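Side-chain contacts in glycerol dehydrogenase (Bacillus coagulans, PDB 6CSJ), which probably oxidises glycerol and related polyols with NAD+ in its native form and, as this double mutant, has acquired D-lactate dehydrogenase activity: residues K3-P8 with E197-L202; G170-T175 with D208-E213; T188-G193 with G248-A253. The protein carries 2 engineered substitutions. All coordinates share one frame; numbering follows the deposited sequence.

Overall arrangement
Three contacts illustrate how place in the fold sets chemistry. Contacts 1 and 2 both use helix 197-221, their centres about 17 Å apart: contact 1 brings the N-terminal loop onto its first turns near the surface, contact 2 packs a later part of it against helix 162-173 in the buried helical domain. Contact 3, partly buried, sets a turn ahead of helix 197-221 on the junction of helices 228-248 and 252-259. Contact 1 is made by aliphatic side chains, contact 2 places a glutamine amide against a methyl, and contact 3 puts a threonine methyl on a glycine peptide. Contacts 1 and 3 adjoin where I4 CG2 lies 3.5 Å from A191 O.

Contact 1 of 3, residues K3-P8 with E197-L202; sequences KIITSP and EAAIAL
I5 ties the N-terminal loop, which leads into edge strand 10-14 of the parallel sheet, to A198 and A199 on the opening turns of helix 197-221. The contact thus joins the nucleotide-binding-type alpha/beta half of an iron-containing alcohol dehydrogenase fold to its helical half. The backbones stay well apart, with I5 CA 6.8 Å from A199 CA, and one side chain bridges the gap. Its CG1 is anti to the backbone N (chi1 -176°) and chi2 is also extended, which sends CD1 end-on to the helix surface. Along the helix, the first to be met is A198, whose CB lies 3.8 Å from I5 CD1. A199 follows with two atoms: its N is 3.9 Å from I5 CD1, and its CB 4.2 Å from that same methyl. The ethyl tip therefore rests between two consecutive alanine methyls, one exposed and one buried. The A199 amide is already occupied, for it bonds to T196 OG1 just before the helix, so the approach of a methyl costs it no partner. One turn on, L202 packs on L240 of helix 228-248, and I5 itself leans on I243 and S247 of that helix. L202 thus stands near the isoleucine but short of touching it, its CD1 4.8 Å from I5 CD1.

Contact 2 of 3, residues G170-T175 with D208-E213; sequences GDALAT and DTQILE
Q210 and A172 meet where two helices, 197-221 and 162-173, pack together in the all-helical domain of this dehydrogenase fold. The glutamine can be followed outward atom by atom. Its CB faces L173, whose CD1 lies 4.4 Å away. CG, beside the backbone N and anti to the carbonyl carbon (chi1 -61°), comes within 4.0 Å of A172 CB. A second bend at chi2 (-57°) then folds the chain so that the amide lies flat beneath that methyl: CD is 3.7 Å from A172 CB, and NE2 is 3.2 Å from it. The methyl sits over the face of the amide, almost directly above the nitrogen. So short a carbon-nitrogen approach is tight, and at this resolution its exact value is doubtful. NE2 gives a hydrogen bond to N237 OD1 of helix 228-248, a residue that A172 touches as well. L173 continues the interface on the apolar side, its CD1 4.6 Å from I211 CD1, while both leucine and isoleucine pack on F299 of helix 290-303. The chemistry is thus divided by direction: the aliphatic part of Q210 and the face of its amide serve the methyl, whereas one N-H of NE2 is paired with N237 OD1, which probably helps to fix the turn of the amide.

Contact 3 of 3, residues T188-G193 with G248-A253; sequences TTMAGG and GGLAAA
A type I beta turn from T189 to G192, in the loop between helices 175-185 and 197-221, lies against G248-L250, the link from helix 228-248 to helix 252-259 in the helical domain. T189 carries the contact. Its CG2 stands squarely over the face of the G248-G249 peptide, 3.5 Å from G248 C and 3.7 Å from G249 N; CB follows at 4.1 Å from G249 N. With chi1 at 70°, OG1 occupies the position between backbone N and carbonyl carbon, and CG2 lies beside the N; this rotation lays CG2 on the G248-G249 peptide and keeps OG1 on the side of the turn. There OG1 receives a weak, bent bond from A191 N (124°). The turn itself is closed by G192 N on T189 O, while T189 N bonds to G193 O at 2.9 Å; backbone bonding of A191 with E246 ties the turn to helix 228-248. On the other side, the threonine methyl lies on main chain, where G249 has left helical geometry with phi positive, a conformation in which a CB would press on the carbonyl O of G248 and which accounts for glycine at that position. Beyond it the link runs on to A251, the N-cap position of helix 252-259, whose N bonds to E178 OE2. The more exposed margin is aliphatic: M190 CG lies 4.3 Å from L250 CD1.

Contact 1 of 3, residues K3-P8 with E197-L202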
loop_
_atom_site.group_PDB
_atom_site.type_symbol
_atom_site.label_atom_id
_atom_site.label_comp_id
_atom_site.label_asym_id
_atom_site.label_seq_id
_atom_site.Cartn_x
_atom_site.Cartn_y
_atom_site.Cartn_z
ATOM N N LYS A 3 -23.079 -6.984 -1.764
ATOM C CA LYS A 3 -21.712 -7.190 -1.250
ATOM C C LYS A 3 -20.795 -7.448 -2.451
ATOM O O LYS A 3 -21.169 -8.183 -3.377
ATOM C CB LYS A 3 -21.648 -8.370 -0.282
ATOM C CG LYS A 3 -22.523 -8.225 0.976
ATOM C CD LYS A 3 -22.874 -9.569 1.630
ATOM C CE LYS A 3 -24.392 -9.816 1.916
ATOM N NZ LYS A 3 -25.116 -9.711 0.602
ATOM N N ILE A 4 -19.615 -6.821 -2.444
ATOM C CA ILE A 4 -18.632 -6.989 -3.510
ATOM C C ILE A 4 -17.255 -7.252 -2.902
ATOM O O ILE A 4 -16.855 -6.599 -1.929
ATOM C CB ILE A 4 -18.552 -5.751 -4.448
ATOM C CG1 ILE A 4 -19.936 -5.419 -5.035
ATOM C CG2 ILE A 4 -17.547 -5.993 -5.578
ATOM C CD1 ILE A 4 -19.979 -4.135 -5.852
ATOM N N ILE A 5 -16.544 -8.218 -3.486
ATOM C CA ILE A 5 -15.107 -8.409 -3.238
ATOM C C ILE A 5 -14.438 -8.424 -4.606
ATOM O O ILE A 5 -14.929 -9.065 -5.541
ATOM C CB ILE A 5 -14.778 -9.683 -2.404
ATOM C CG1 ILE A 5 -13.272 -9.762 -2.100
ATOM C CG2 ILE A 5 -15.250 -10.971 -3.076
ATOM C CD1 ILE A 5 -12.910 -10.803 -1.054
ATOM N N THR A 6 -13.352 -7.666 -4.716
ATOM C CA THR A 6 -12.578 -7.564 -5.939
ATOM C C THR A 6 -11.154 -8.043 -5.688
ATOM O O THR A 6 -10.674 -8.021 -4.555
ATOM C CB THR A 6 -12.525 -6.125 -6.466
ATOM O OG1 THR A 6 -11.736 -5.326 -5.585
ATOM C CG2 THR A 6 -13.912 -5.538 -6.578
ATOM N N SER A 7 -10.486 -8.452 -6.765
ATOM C CA SER A 7 -9.157 -9.040 -6.665
ATOM C C SER A 7 -8.401 -8.935 -7.985
ATOM O O SER A 7 -9.018 -8.878 -9.062
ATOM C CB SER A 7 -9.303 -10.523 -6.270
ATOM O OG SER A 7 -8.070 -11.222 -6.253
ATOM N N PRO A 8 -7.054 -8.932 -7.912
ATOM C CA PRO A 8 -6.290 -9.308 -9.098
ATOM C C PRO A 8 -6.711 -10.687 -9.559
ATOM O O PRO A 8 -7.172 -11.486 -8.757
ATOM C CB PRO A 8 -4.841 -9.341 -8.606
ATOM C CG PRO A 8 -4.829 -8.523 -7.366
ATOM C CD PRO A 8 -6.187 -8.641 -6.758
ATOM N N GLU A 197 -17.805 -11.590 3.948
ATOM C CA GLU A 197 -17.137 -12.386 4.972
ATOM C C GLU A 197 -15.688 -12.719 4.577
ATOM O O GLU A 197 -14.784 -12.700 5.429
ATOM C CB GLU A 197 -17.927 -13.669 5.259
ATOM C CG GLU A 197 -19.310 -13.439 5.864
ATOM C CD GLU A 197 -19.288 -12.507 7.083
ATOM O OE1 GLU A 197 -18.420 -12.668 7.973
ATOM O OE2 GLU A 197 -20.129 -11.584 7.143
ATOM N N ALA A 198 -15.465 -12.984 3.282
ATOM C CA ALA A 198 -14.116 -13.225 2.762
ATOM C C ALA A 198 -13.158 -12.062 3.067
ATOM O O ALA A 198 -12.052 -12.287 3.556
ATOM C CB ALA A 198 -14.156 -13.498 1.269
ATOM N N ALA A 199 -13.588 -10.830 2.815
ATOM C CA ALA A 199 -12.702 -9.668 2.992
ATOM C C ALA A 199 -12.337 -9.390 4.450
ATOM O O ALA A 199 -11.182 -9.069 4.757
ATOM C CB ALA A 199 -13.319 -8.425 2.356
ATOM N N ILE A 200 -13.313 -9.507 5.348
ATOM C CA ILE A 200 -13.058 -9.293 6.782
ATOM C C ILE A 200 -12.160 -10.415 7.335
ATOM O O ILE A 200 -11.261 -10.153 8.131
ATOM C CB ILE A 200 -14.379 -9.071 7.598
ATOM C CG1 ILE A 200 -14.099 -8.504 8.986
ATOM C CG2 ILE A 200 -15.198 -10.344 7.748
ATOM C CD1 ILE A 200 -13.533 -7.104 8.976
ATOM N N ALA A 201 -12.366 -11.643 6.870
ATOM C CA ALA A 201 -11.490 -12.768 7.227
ATOM C C ALA A 201 -10.036 -12.571 6.764
ATOM O O ALA A 201 -9.105 -12.856 7.513
ATOM C CB ALA A 201 -12.050 -14.065 6.675
ATOM N N LEU A 202 -9.849 -12.076 5.541
ATOM C CA LEU A 202 -8.508 -11.761 5.027
ATOM C C LEU A 202 -7.864 -10.578 5.772
ATOM O O LEU A 202 -6.660 -10.590 6.038
ATOM C CB LEU A 202 -8.538 -11.509 3.513
ATOM C CG LEU A 202 -8.882 -12.737 2.656
ATOM C CD1 LEU A 202 -8.991 -12.376 1.189
ATOM C CD2 LEU A 202 -7.864 -13.861 2.805
#

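Contact 2 of 3, residues G170-T175 with D208-E213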
loop_
_atom_site.group_PDB
_atom_site.type_symbol
_atom_site.label_atom_id
_atom_site.label_comp_id
_atom_site.label_asym_id
_atom_site.label_seq_id
_atom_site.Cartn_x
_atom_site.Cartn_y
_atom_site.Cartn_z
ATOM N N GLY A 170 3.256 -1.458 8.916
ATOM C CA GLY A 170 2.462 -0.350 9.452
ATOM C C GLY A 170 1.167 -0.139 8.687
ATOM O O GLY A 170 0.086 -0.032 9.290
ATOM N N ASP A 171 1.291 -0.110 7.357
ATOM C CA ASP A 171 0.155 -0.024 6.440
ATOM C C ASP A 171 -0.806 -1.206 6.639
ATOM O O ASP A 171 -2.015 -1.015 6.745
ATOM C CB ASP A 171 0.663 0.024 4.985
ATOM C CG ASP A 171 -0.241 0.820 4.049
ATOM O OD1 ASP A 171 -0.830 1.832 4.509
ATOM O OD2 ASP A 171 -0.338 0.460 2.854
ATOM N N ALA A 172 -0.251 -2.416 6.721
ATOM C CA ALA A 172 -1.032 -3.646 6.965
ATOM C C ALA A 172 -1.753 -3.684 8.327
ATOM O O ALA A 172 -2.818 -4.293 8.458
ATOM C CB ALA A 172 -0.135 -4.867 6.821
ATOM N N LEU A 173 -1.163 -3.022 9.317
ATOM C CA LEU A 173 -1.682 -2.996 10.685
ATOM C C LEU A 173 -3.078 -2.371 10.786
ATOM O O LEU A 173 -3.902 -2.816 11.586
ATOM C CB LEU A 173 -0.701 -2.235 11.582
ATOM C CG LEU A 173 -0.714 -2.503 13.075
ATOM C CD1 LEU A 173 -0.475 -3.979 13.385
ATOM C CD2 LEU A 173 0.351 -1.626 13.739
ATOM N N ALA A 174 -3.345 -1.358 9.960
ATOM C CA ALA A 174 -4.636 -0.681 9.950
ATOM C C ALA A 174 -5.779 -1.514 9.393
ATOM O O ALA A 174 -6.933 -1.272 9.748
ATOM C CB ALA A 174 -4.538 0.608 9.151
ATOM N N THR A 175 -5.472 -2.490 8.538
ATOM C CA THR A 175 -6.490 -3.117 7.691
ATOM C C THR A 175 -7.665 -3.735 8.434
ATOM O O THR A 175 -8.810 -3.480 8.069
ATOM C CB THR A 175 -5.878 -4.180 6.760
ATOM O OG1 THR A 175 -4.777 -3.614 6.033
ATOM C CG2 THR A 175 -6.939 -4.713 5.779
ATOM N N ASP A 208 -3.341 -10.626 12.319
ATOM C CA ASP A 208 -2.756 -11.760 13.038
ATOM C C ASP A 208 -1.358 -12.125 12.534
ATOM O O ASP A 208 -0.481 -12.455 13.340
ATOM C CB ASP A 208 -3.647 -12.999 12.926
ATOM C CG ASP A 208 -4.960 -12.861 13.680
ATOM O OD1 ASP A 208 -5.112 -11.933 14.485
ATOM O OD2 ASP A 208 -5.856 -13.702 13.456
ATOM N N THR A 209 -1.167 -12.072 11.217
ATOM C CA THR A 209 0.127 -12.368 10.601
ATOM C C THR A 209 1.182 -11.319 10.987
ATOM O O THR A 209 2.321 -11.676 11.257
ATOM C CB THR A 209 0.026 -12.488 9.054
ATOM O OG1 THR A 209 -0.961 -13.469 8.702
ATOM C CG2 THR A 209 1.348 -12.895 8.444
ATOM N N GLN A 210 0.798 -10.045 11.054
ATOM C CA GLN A 210 1.735 -9.006 11.500
ATOM C C GLN A 210 2.221 -9.281 12.923
ATOM O O GLN A 210 3.427 -9.263 13.172
ATOM C CB GLN A 210 1.121 -7.602 11.432
ATOM C CG GLN A 210 0.683 -7.139 10.051
ATOM C CD GLN A 210 1.797 -7.166 9.013
ATOM O OE1 GLN A 210 2.957 -6.880 9.329
ATOM N NE2 GLN A 210 1.448 -7.502 7.767
ATOM N N ILE A 211 1.283 -9.571 13.830
ATOM C CA ILE A 211 1.602 -9.808 15.247
ATOM C C ILE A 211 2.506 -11.046 15.412
ATOM O O ILE A 211 3.533 -10.975 16.084
ATOM C CB ILE A 211 0.307 -9.941 16.126
ATOM C CG1 ILE A 211 -0.547 -8.663 16.074
ATOM C CG2 ILE A 211 0.634 -10.295 17.578
ATOM C CD1 ILE A 211 0.186 -7.371 16.385
ATOM N N LEU A 212 2.144 -12.151 14.766
ATOM C CA LEU A 212 2.913 -13.402 14.872
ATOM C C LEU A 212 4.264 -13.403 14.140
ATOM O O LEU A 212 5.219 -14.020 14.619
ATOM C CB LEU A 212 2.052 -14.591 14.388
ATOM C CG LEU A 212 0.798 -14.901 15.240
ATOM C CD1 LEU A 212 -0.133 -15.892 14.550
ATOM C CD2 LEU A 212 1.189 -15.420 16.633
ATOM N N GLU A 213 4.334 -12.721 12.991
ATOM C CA GLU A 213 5.449 -12.876 12.042
ATOM C C GLU A 213 6.326 -11.647 11.811
ATOM O O GLU A 213 7.431 -11.791 11.285
ATOM C CB GLU A 213 4.914 -13.326 10.680
ATOM C CG GLU A 213 4.046 -14.584 10.698
ATOM C CD GLU A 213 4.849 -15.844 10.912
ATOM O OE1 GLU A 213 5.795 -16.085 10.132
ATOM O OE2 GLU A 213 4.541 -16.597 11.852
#

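Contact 3 of 3, residues T188-G193 with G248-A253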
loop_
_atom_site.group_PDB
_atom_site.type_symbol
_atom_site.label_atom_id
_atom_site.label_comp_id
_atom_site.label_asym_id
_atom_site.label_seq_id
_atom_site.Cartn_x
_atom_site.Cartn_y
_atom_site.Cartn_z
ATOM N N THR A 188 -19.935 1.136 2.875
ATOM C CA THR A 188 -19.428 0.539 1.659
ATOM C C THR A 188 -17.933 0.781 1.477
ATOM O O THR A 188 -17.355 1.689 2.085
ATOM C CB THR A 188 -20.174 1.063 0.423
ATOM O OG1 THR A 188 -20.024 2.470 0.350
ATOM C CG2 THR A 188 -21.643 0.728 0.478
ATOM N N THR A 189 -17.340 -0.047 0.614
ATOM C CA THR A 189 -15.898 -0.095 0.386
ATOM C C THR A 189 -15.510 0.503 -0.982
ATOM O O THR A 189 -16.387 0.792 -1.808
ATOM C CB THR A 189 -15.421 -1.561 0.468
ATOM O OG1 THR A 189 -15.893 -2.307 -0.669
ATOM C CG2 THR A 189 -15.959 -2.219 1.731
ATOM N N MET A 190 -14.207 0.658 -1.226
ATOM C CA MET A 190 -13.702 1.005 -2.571
ATOM C C MET A 190 -14.142 0.015 -3.667
ATOM O O MET A 190 -14.288 0.394 -4.822
ATOM C CB MET A 190 -12.162 1.118 -2.588
ATOM C CG MET A 190 -11.560 2.313 -1.873
ATOM S SD MET A 190 -12.173 3.893 -2.502
ATOM C CE MET A 190 -11.592 3.937 -4.207
ATOM N N ALA A 191 -14.355 -1.247 -3.308
ATOM C CA ALA A 191 -14.901 -2.238 -4.240
ATOM C C ALA A 191 -16.361 -1.973 -4.642
ATOM O O ALA A 191 -16.854 -2.604 -5.575
ATOM C CB ALA A 191 -14.767 -3.640 -3.660
ATOM N N GLY A 192 -17.061 -1.098 -3.907
ATOM C CA GLY A 192 -18.355 -0.558 -4.341
ATOM C C GLY A 192 -19.602 -1.136 -3.688
ATOM O O GLY A 192 -20.720 -0.787 -4.073
ATOM N N GLY A 193 -19.430 -2.024 -2.712
ATOM C CA GLY A 193 -20.555 -2.583 -1.978
ATOM C C GLY A 193 -20.253 -2.680 -0.499
ATOM O O GLY A 193 -19.263 -2.113 -0.012
ATOM N N GLY A 248 -12.748 -4.393 2.188
ATOM C CA GLY A 248 -13.229 -4.355 3.582
ATOM C C GLY A 248 -13.499 -2.966 4.138
ATOM O O GLY A 248 -14.296 -2.828 5.057
ATOM N N GLY A 249 -12.827 -1.946 3.600
ATOM C CA GLY A 249 -13.143 -0.549 3.892
ATOM C C GLY A 249 -11.990 0.163 4.558
ATOM O O GLY A 249 -11.266 -0.430 5.352
ATOM N N LEU A 250 -11.813 1.438 4.232
ATOM C CA LEU A 250 -10.918 2.314 4.977
ATOM C C LEU A 250 -11.753 3.121 5.996
ATOM O O LEU A 250 -12.988 3.175 5.904
ATOM C CB LEU A 250 -10.156 3.246 4.029
ATOM C CG LEU A 250 -9.176 2.630 3.017
ATOM C CD1 LEU A 250 -9.828 1.725 1.993
ATOM C CD2 LEU A 250 -8.520 3.787 2.296
ATOM N N ALA A 251 -11.070 3.755 6.942
ATOM C CA ALA A 251 -11.736 4.474 8.022
ATOM C C ALA A 251 -10.828 5.578 8.603
ATOM O O ALA A 251 -10.261 6.364 7.837
ATOM C CB ALA A 251 -12.233 3.495 9.082
ATOM N N ALA A 252 -10.663 5.640 9.917
ATOM C CA ALA A 252 -10.040 6.798 10.552
ATOM C C ALA A 252 -8.543 6.846 10.353
ATOM O O ALA A 252 -7.983 7.928 10.242
ATOM C CB ALA A 252 -10.366 6.815 12.046
ATOM N N ALA A 253 -7.897 5.682 10.326
ATOM C CA ALA A 253 -6.432 5.596 10.205
ATOM C C ALA A 253 -5.904 6.200 8.910
ATOM O O ALA A 253 -4.939 6.959 8.943
ATOM C CB ALA A 253 -5.962 4.160 10.330
#